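PA1221 (PDB 4DG8) belongs to the ANL superfamily of AMP-binding enzymes, carries a phosphopantetheine attachment domain in its sequence, and holds adenosine monophosphate in the crystal. Local coordinates at residues Gly101-Leu105 against Gln165-Phe171. Residues are numbered along the deposited sequence.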
loop_
_atom_site.group_PDB
_atom_site.type_symbol
_atom_site.label_atom_id
_atom_site.label_comp_id
_atom_site.label_asym_id
_atom_site.label_seq_id
_atom_site.Cartn_x
_atom_site.Cartn_y
_atom_site.Cartn_z
ATOM N N GLY A 101 16.171 11.258 -9.703
ATOM C CA GLY A 101 15.728 10.473 -10.838
ATOM C C GLY A 101 15.696 8.993 -10.477
ATOM O O GLY A 101 15.439 8.125 -11.313
ATOM N N HIS A 102 15.928 8.700 -9.207
ATOM C CA HIS A 102 15.916 7.319 -8.762
ATOM C C HIS A 102 14.559 6.951 -8.154
ATOM O O HIS A 102 13.689 7.811 -7.993
ATOM C CB HIS A 102 17.074 7.103 -7.781
ATOM C CG HIS A 102 18.412 7.420 -8.370
ATOM N ND1 HIS A 102 18.712 7.176 -9.691
ATOM C CD2 HIS A 102 19.514 8.000 -7.836
ATOM C CE1 HIS A 102 19.949 7.567 -9.944
ATOM N NE2 HIS A 102 20.458 8.070 -8.835
ATOM N N HIS A 103 14.382 5.678 -7.807
ATOM C CA HIS A 103 13.125 5.213 -7.232
ATOM C C HIS A 103 13.367 4.470 -5.929
ATOM O O HIS A 103 14.394 3.817 -5.753
ATOM C CB HIS A 103 12.299 4.340 -8.212
ATOM C CG HIS A 103 13.088 3.285 -8.937
ATOM N ND1 HIS A 103 13.773 3.540 -10.104
ATOM C CD2 HIS A 103 13.240 1.957 -8.696
ATOM C CE1 HIS A 103 14.341 2.427 -10.541
ATOM N NE2 HIS A 103 14.033 1.451 -9.704
ATOM N N TYR A 104 12.401 4.551 -5.021
ATOM C CA TYR A 104 12.609 4.018 -3.687
ATOM C C TYR A 104 11.940 2.677 -3.471
ATOM O O TYR A 104 10.953 2.326 -4.126
ATOM C CB TYR A 104 12.222 5.016 -2.572
ATOM C CG TYR A 104 10.782 5.497 -2.527
ATOM C CD1 TYR A 104 9.772 4.704 -1.972
ATOM C CD2 TYR A 104 10.440 6.785 -2.976
ATOM C CE1 TYR A 104 8.435 5.167 -1.891
ATOM C CE2 TYR A 104 9.105 7.260 -2.895
ATOM C CZ TYR A 104 8.112 6.447 -2.354
ATOM O OH TYR A 104 6.797 6.889 -2.282
ATOM N N LEU A 105 12.544 1.914 -2.576
ATOM C CA LEU A 105 12.040 0.603 -2.182
ATOM C C LEU A 105 12.152 0.455 -0.673
ATOM O O LEU A 105 13.233 0.696 -0.108
ATOM C CB LEU A 105 12.911 -0.464 -2.839
ATOM C CG LEU A 105 12.773 -1.886 -2.333
ATOM C CD1 LEU A 105 11.374 -2.433 -2.636
ATOM C CD2 LEU A 105 13.867 -2.747 -2.968
ATOM N N GLN A 165 8.809 8.486 -15.304
ATOM C CA GLN A 165 9.915 7.976 -14.498
ATOM C C GLN A 165 9.363 7.128 -13.342
ATOM O O GLN A 165 8.335 7.477 -12.733
ATOM C CB GLN A 165 10.724 9.134 -13.910
ATOM C CG GLN A 165 12.109 8.737 -13.412
ATOM C CD GLN A 165 13.068 8.457 -14.563
ATOM O OE1 GLN A 165 12.687 8.534 -15.725
ATOM N NE2 GLN A 165 14.315 8.142 -14.244
ATOM N N ILE A 166 10.039 6.022 -13.037
ATOM C CA ILE A 166 9.666 5.203 -11.883
ATOM C C ILE A 166 9.933 6.009 -10.616
ATOM O O ILE A 166 11.021 6.575 -10.461
ATOM C CB ILE A 166 10.499 3.886 -11.814
ATOM C CG1 ILE A 166 10.466 3.150 -13.155
ATOM C CG2 ILE A 166 10.028 2.985 -10.635
ATOM C CD1 ILE A 166 9.065 2.810 -13.631
ATOM N N ALA A 167 8.910 6.153 -9.776
ATOM C CA ALA A 167 9.053 6.675 -8.413
ATOM C C ALA A 167 9.410 5.621 -7.340
ATOM O O ALA A 167 10.195 5.867 -6.410
ATOM C CB ALA A 167 7.801 7.460 -8.009
ATOM N N TYR A 168 8.790 4.459 -7.422
ATOM C CA TYR A 168 9.057 3.451 -6.396
ATOM C C TYR A 168 8.711 2.046 -6.831
ATOM O O TYR A 168 8.008 1.838 -7.826
ATOM C CB TYR A 168 8.373 3.801 -5.055
ATOM C CG TYR A 168 6.861 3.801 -5.063
ATOM C CD1 TYR A 168 6.137 2.612 -5.016
ATOM C CD2 TYR A 168 6.151 4.995 -5.066
ATOM C CE1 TYR A 168 4.748 2.618 -5.017
ATOM C CE2 TYR A 168 4.761 5.011 -5.059
ATOM C CZ TYR A 168 4.062 3.828 -5.034
ATOM O OH TYR A 168 2.675 3.866 -5.018
ATOM N N ILE A 169 9.210 1.083 -6.070
ATOM C CA ILE A 169 8.825 -0.302 -6.246
ATOM C C ILE A 169 8.152 -0.855 -4.985
ATOM O O ILE A 169 8.634 -0.647 -3.877
ATOM C CB ILE A 169 10.037 -1.182 -6.612
ATOM C CG1 ILE A 169 10.560 -0.777 -7.985
ATOM C CG2 ILE A 169 9.654 -2.690 -6.554
ATOM C CD1 ILE A 169 11.832 -1.456 -8.402
ATOM N N ASN A 170 7.032 -1.552 -5.160
ATOM C CA ASN A 170 6.411 -2.302 -4.068
ATOM C C ASN A 170 6.341 -3.760 -4.457
ATOM O O ASN A 170 5.870 -4.096 -5.549
ATOM C CB ASN A 170 4.994 -1.810 -3.763
ATOM C CG ASN A 170 4.982 -0.498 -2.978
ATOM O OD1 ASN A 170 6.003 0.200 -2.874
ATOM N ND2 ASN A 170 3.818 -0.149 -2.433
ATOM N N PHE A 171 6.788 -4.642 -3.576
ATOM C CA PHE A 171 6.768 -6.063 -3.919
ATOM C C PHE A 171 5.387 -6.639 -3.595
ATOM O O PHE A 171 4.779 -6.286 -2.574
ATOM C CB PHE A 171 7.856 -6.823 -3.168
ATOM C CG PHE A 171 9.186 -6.847 -3.879
ATOM C CD1 PHE A 171 9.403 -7.712 -4.938
ATOM C CD2 PHE A 171 10.219 -6.008 -3.486
ATOM C CE1 PHE A 171 10.633 -7.740 -5.597
ATOM C CE2 PHE A 171 11.455 -6.037 -4.138
ATOM C CZ PHE A 171 11.656 -6.895 -5.192
HETATM O O HOH W 1 13.639 6.152 -11.244
#
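Strands 103-105 and 166-171 run side by side in parallel, their axes 18° apart and 4.2 Å at closest approach. Tyr-104 pairs with Tyr-168, CA to CA 4.5 Å. Tyr-104 N donates to Ala-167 O at 2.9 Å, and Ile-169 N donates to Tyr-104 O, also at 2.9 Å. Ala-167 and Tyr-168 together face Cys-184 of strand 180-185, a classic beta bulge. Gly-101 ends helix 88-99 in a Schellman motif. Its positive phi would press a CB against the preceding carbonyl, so glycine suits the place. Gln-165 NE2 donates to Gly-101 O at 3.1 Å. A water donates to Gly-101 O (2.7 Å) and Ile-166 O (2.8 Å) and is hydrogen-bonded to His-103 ND1 at 2.9 Å, bridging the two segments ahead of the first backbone-to-backbone bond.

The Tyr-104 ring lies over Tyr-168 CB, a CH-pi contact 3.6 Å from the ring centroid. The two tyrosine rings are near parallel but slid apart, with little overlap. Their hydroxyls bond to Trp-223 and Thr-219 of helix 217-226. On the other face of the sheet, Ile-166 CG2 sits 3.8 Å from the centroid of the His-103 ring, and Leu-105 CD1 touches Phe-171 CD2 at 3.9 Å.

This is the buried middle of the mixed sheet, with strand 79-83 beyond strand 103-106. The side chain of Tyr-168 is about 9 Å from the bound AMP. Backbone bonds fix the register at the tyrosines, while water and the Gln-165 amide satisfy the carbonyls where the segments are wider apart, before the strands pair.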